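Local coordinates for protein 6-phosphogluconate dehydratase (Shewanella oneidensis, PDB 2GP4) that probably dehydrates 6-phosphogluconate to 2-keto-3-deoxy-6-phosphogluconate, and is captured here without its iron-sulfur cluster, at residues K37-A42 and G335-W340; S27-I32 and N303-V308. All blocks are in the same frame, centred on the assembly; numbering follows the deposited sequence.

Both contacts illustrate how one long terminal helix can serve as a spine for chain that comes some 270 to 290 residues later. Helix 23-51 supplies one side of each: its 37-42 turn receives the loop 335-340 in contact 1, while 27-32 packs on the start of helix 304-316 in contact 2. The centres lie about 10 Å apart, and the two touch directly. Ile336 CD1 of contact 1 comes within 3.5 Å of Asn303 C of contact 2, and Ile336 CG2 is 3.6 Å from Ile32 CG2. Together they pack helix 23-51 against later parts of the largely helical N-terminal domain; the cluster-free structure holds neither cluster nor substrate against which to place them.

Contact 1: K37-A42 and G335-W340; sequences KASREA and GIIVNW
With a chi1 of 55°, Ser39 places OG between its own backbone N and carbonyl carbon, which brings the hydroxyl to Gly335 O, while Arg40 holds CG anti to its backbone N (chi1 -177°) and bends at chi2, so that its chain runs beside Ile336. Ser39 OG lies 2.6 Å from Gly335 O, within hydrogen-bonding range, but its single proton has a second possible acceptor in Ser36 O, and which one takes it is not settled. Arg40 N is also close to the same carbonyl, yet the angle is too poor for a bond. The backbones meet closely here, with Arg40 CA 4.2 Å from Gly335 CA.

The chains of Arg40 and Ile336 run alongside each other in the same direction. The arginine CD is 4.1 Å from Ile336 CG1, and further out Ile336 CD1 sits over one face of the guanidinium, nearer its margin than its middle and 4.0 Å from Arg40 NH1. That NH1 is held by the carbonyls of Gly299 and Ala334. On the other flank, the CD1 methyl of Ile337 comes to 3.9 Å from Ser39 OG.

Gly335, with a phi of 78°, is the C-prime residue of a Schellman motif: Ile336 N bonds to Ala331 O and Gly335 N to Arg332 O, ending the preceding helix where the chain meets the N-terminal one.

Contact 2: S27-I32 and N303-V308; sequences SVTDRI and NEKSIV
Val308 reaches across to Thr29 and Ile32 with both of its methyl groups, and following it outward takes in the centre of the contact. Its CB is already 3.8 Å from Thr29 OG1. A chi1 of 164° sets CG1 anti to the backbone N and CG2 beside it, and both branches then meet the same hydroxyl, each at 3.5 Å from Thr29 OG1. CG2 alone goes on to a second partner, Ile32 CD1, at 3.8 Å. The valine crosses both of these side chains at a slant.

Two looser contacts flank this centre. Thr29 CG2 rests 4.2 Å from Lys305 CG, on the aliphatic part of the lysine, and Ile32 CG2 lies 4.3 Å from Glu304 CG. The short helical segments run at 132° to each other, with 9.8 Å between their axes, a spacing bridged by side chains from both helices.

The incoming helix begins with a capping box. Asn303 OD1 accepts from Ser306 N, with the donor 43° out of the carbonyl plane, and more weakly from Lys305 N; in return Asn303 N donates to Ser306 OG. Beyond the apolar layer, a water donates to Asp30 OD1 and accepts from Lys305 NZ, spanning two charged atoms that stand 6.3 Å apart. Lys305 NZ also has a long, weak ion pair with Asp389.

No direct hydrogen bond joins the segments. Thr29 OG1, although pressed by methyls, is hydrogen-bonded to Val25 O and to His387 NE2, so the buried hydroxyl is satisfied away from the opposing helix. Between these segments the attraction is therefore probably mostly van der Waals and hydrophobic, while the water-mediated charges probably add a modest attraction.

Contact 1: K37-A42 and G335-W340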
# COMPACT_ATOMS: atom_id res chain seq x y z
N LYS A 37 21.96 -5.10 3.14
CA LYS A 37 22.98 -6.09 3.53
C LYS A 37 23.18 -6.25 5.04
O LYS A 37 22.98 -7.34 5.58
CB LYS A 37 24.32 -5.77 2.85
CG LYS A 37 25.43 -6.80 3.05
CD LYS A 37 25.39 -7.92 2.01
CE LYS A 37 26.40 -9.02 2.32
NZ LYS A 37 27.79 -8.52 2.56
N ALA A 38 23.56 -5.16 5.71
CA ALA A 38 23.85 -5.18 7.14
C ALA A 38 22.58 -5.38 7.98
O ALA A 38 22.53 -6.26 8.84
CB ALA A 38 24.58 -3.91 7.56
N SER A 39 21.57 -4.55 7.72
CA SER A 39 20.30 -4.61 8.44
C SER A 39 19.62 -5.97 8.31
O SER A 39 19.12 -6.51 9.30
CB SER A 39 19.36 -3.50 7.97
OG SER A 39 19.18 -3.56 6.57
N ARG A 40 19.60 -6.53 7.10
CA ARG A 40 19.01 -7.85 6.88
C ARG A 40 19.78 -8.96 7.59
O ARG A 40 19.17 -9.88 8.14
CB ARG A 40 18.86 -8.15 5.38
CG ARG A 40 18.20 -9.48 5.04
CD ARG A 40 16.76 -9.57 5.55
NE ARG A 40 16.11 -10.79 5.06
CZ ARG A 40 14.90 -11.21 5.43
NH1 ARG A 40 14.17 -10.53 6.29
NH2 ARG A 40 14.42 -12.34 4.92
N GLU A 41 21.11 -8.87 7.58
CA GLU A 41 21.94 -9.85 8.30
C GLU A 41 21.68 -9.82 9.80
O GLU A 41 21.65 -10.87 10.45
CB GLU A 41 23.44 -9.65 8.00
CG GLU A 41 23.90 -10.39 6.74
CD GLU A 41 25.25 -9.90 6.19
OE1 GLU A 41 25.77 -8.86 6.66
OE2 GLU A 41 25.78 -10.56 5.26
N ALA A 42 21.46 -8.63 10.35
CA ALA A 42 21.22 -8.46 11.78
C ALA A 42 19.83 -8.95 12.18
O ALA A 42 19.66 -9.56 13.24
CB ALA A 42 21.43 -7.00 12.21
N GLY A 335 14.36 -5.68 8.16
CA GLY A 335 15.74 -5.34 7.82
C GLY A 335 15.96 -4.97 6.36
O GLY A 335 17.11 -4.90 5.90
N ILE A 336 14.87 -4.72 5.64
CA ILE A 336 14.93 -4.42 4.21
C ILE A 336 14.64 -2.95 3.95
O ILE A 336 13.60 -2.43 4.36
CB ILE A 336 13.97 -5.33 3.41
CG1 ILE A 336 14.33 -6.80 3.65
CG2 ILE A 336 14.03 -5.00 1.92
CD1 ILE A 336 13.17 -7.77 3.54
N ILE A 337 15.57 -2.28 3.28
CA ILE A 337 15.47 -0.84 3.05
C ILE A 337 15.07 -0.53 1.60
O ILE A 337 15.84 -0.79 0.68
CB ILE A 337 16.79 -0.10 3.41
CG1 ILE A 337 17.29 -0.54 4.80
CG2 ILE A 337 16.61 1.42 3.30
CD1 ILE A 337 18.59 0.10 5.26
N VAL A 338 13.87 0.02 1.43
CA VAL A 338 13.32 0.39 0.12
C VAL A 338 13.00 1.89 0.10
O VAL A 338 12.43 2.42 1.06
CB VAL A 338 12.02 -0.41 -0.20
CG1 VAL A 338 11.36 0.08 -1.48
CG2 VAL A 338 12.30 -1.91 -0.29
N ASN A 339 13.37 2.58 -0.98
CA ASN A 339 13.06 4.01 -1.10
C ASN A 339 12.24 4.36 -2.36
O ASN A 339 11.86 3.48 -3.12
CB ASN A 339 14.34 4.88 -0.97
CG ASN A 339 15.39 4.58 -2.05
OD1 ASN A 339 16.59 4.79 -1.83
ND2 ASN A 339 14.95 4.10 -3.21
N TRP A 340 11.96 5.65 -2.56
CA TRP A 340 11.18 6.11 -3.71
C TRP A 340 11.86 5.90 -5.06
O TRP A 340 11.18 5.79 -6.08
CB TRP A 340 10.73 7.57 -3.56
CG TRP A 340 9.66 7.75 -2.52
CD1 TRP A 340 8.83 6.79 -2.01
CD2 TRP A 340 9.29 8.98 -1.88
NE1 TRP A 340 7.97 7.34 -1.09
CE2 TRP A 340 8.23 8.68 -0.99
CE3 TRP A 340 9.75 10.30 -1.97
CZ2 TRP A 340 7.63 9.65 -0.19
CZ3 TRP A 340 9.15 11.26 -1.17
CH2 TRP A 340 8.10 10.93 -0.30

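Contact 2: S27-I32 and N303-V308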
# COMPACT_ATOMS: atom_id res chain seq x y z
N SER A 27 17.65 -5.40 -11.43
CA SER A 27 18.54 -4.33 -11.01
C SER A 27 18.11 -3.70 -9.69
O SER A 27 18.93 -3.50 -8.79
CB SER A 27 18.62 -3.25 -12.10
OG SER A 27 19.37 -2.14 -11.65
N VAL A 28 16.82 -3.38 -9.58
CA VAL A 28 16.28 -2.72 -8.41
C VAL A 28 16.31 -3.66 -7.20
O VAL A 28 16.63 -3.23 -6.10
CB VAL A 28 14.85 -2.16 -8.68
CG1 VAL A 28 14.19 -1.63 -7.40
CG2 VAL A 28 14.91 -1.05 -9.72
N THR A 29 15.99 -4.93 -7.43
CA THR A 29 16.09 -5.97 -6.42
C THR A 29 17.51 -6.07 -5.86
O THR A 29 17.69 -6.04 -4.63
CB THR A 29 15.64 -7.36 -6.96
OG1 THR A 29 14.29 -7.28 -7.42
CG2 THR A 29 15.74 -8.42 -5.87
N ASP A 30 18.50 -6.16 -6.75
CA ASP A 30 19.90 -6.22 -6.34
C ASP A 30 20.33 -4.99 -5.54
O ASP A 30 21.11 -5.11 -4.58
CB ASP A 30 20.81 -6.35 -7.57
CG ASP A 30 20.67 -7.68 -8.28
OD1 ASP A 30 20.00 -8.60 -7.75
OD2 ASP A 30 21.23 -7.79 -9.39
N ARG A 31 19.83 -3.82 -5.93
CA ARG A 31 20.15 -2.57 -5.24
C ARG A 31 19.64 -2.61 -3.81
O ARG A 31 20.33 -2.18 -2.89
CB ARG A 31 19.56 -1.37 -5.99
CG ARG A 31 19.91 -0.03 -5.36
CD ARG A 31 19.51 1.13 -6.26
NE ARG A 31 18.06 1.17 -6.48
CZ ARG A 31 17.45 1.97 -7.34
NH1 ARG A 31 18.14 2.82 -8.08
NH2 ARG A 31 16.13 1.92 -7.45
N ILE A 32 18.42 -3.14 -3.64
CA ILE A 32 17.78 -3.26 -2.33
C ILE A 32 18.52 -4.28 -1.45
O ILE A 32 18.74 -4.03 -0.26
CB ILE A 32 16.27 -3.60 -2.47
CG1 ILE A 32 15.52 -2.43 -3.11
CG2 ILE A 32 15.66 -3.92 -1.12
CD1 ILE A 32 14.17 -2.80 -3.72
N ASN A 303 11.04 -11.12 2.35
CA ASN A 303 12.43 -10.91 1.95
C ASN A 303 12.47 -9.90 0.82
O ASN A 303 11.41 -9.42 0.39
CB ASN A 303 13.12 -12.22 1.55
CG ASN A 303 12.43 -12.90 0.37
OD1 ASN A 303 12.37 -12.36 -0.73
ND2 ASN A 303 11.93 -14.10 0.61
N GLU A 304 13.66 -9.58 0.33
CA GLU A 304 13.84 -8.57 -0.71
C GLU A 304 13.03 -8.87 -1.98
O GLU A 304 12.38 -7.98 -2.52
CB GLU A 304 15.32 -8.39 -1.04
CG GLU A 304 16.21 -8.01 0.15
CD GLU A 304 16.95 -9.19 0.79
OE1 GLU A 304 16.36 -10.28 0.94
OE2 GLU A 304 18.13 -9.02 1.15
N LYS A 305 13.05 -10.13 -2.42
CA LYS A 305 12.34 -10.53 -3.63
C LYS A 305 10.82 -10.44 -3.46
O LYS A 305 10.11 -10.02 -4.38
CB LYS A 305 12.71 -11.96 -4.03
CG LYS A 305 14.12 -12.12 -4.57
CD LYS A 305 14.48 -13.58 -4.65
CE LYS A 305 15.97 -13.78 -4.83
NZ LYS A 305 16.41 -13.51 -6.23
N SER A 306 10.33 -10.85 -2.28
CA SER A 306 8.89 -10.87 -2.04
C SER A 306 8.36 -9.45 -1.82
O SER A 306 7.24 -9.14 -2.22
CB SER A 306 8.53 -11.81 -0.88
OG SER A 306 9.17 -11.43 0.32
N ILE A 307 9.18 -8.60 -1.22
CA ILE A 307 8.89 -7.17 -1.11
C ILE A 307 8.79 -6.51 -2.49
O ILE A 307 7.81 -5.81 -2.78
CB ILE A 307 9.91 -6.44 -0.20
CG1 ILE A 307 9.66 -6.78 1.28
CG2 ILE A 307 9.87 -4.92 -0.41
CD1 ILE A 307 8.28 -6.35 1.81
N VAL A 308 9.79 -6.75 -3.33
CA VAL A 308 9.76 -6.26 -4.71
C VAL A 308 8.49 -6.76 -5.43
O VAL A 308 7.80 -5.98 -6.09
CB VAL A 308 11.05 -6.63 -5.49
CG1 VAL A 308 10.86 -6.47 -7.00
CG2 VAL A 308 12.23 -5.80 -5.01
O HOH W 1 18.66 -11.36 -6.65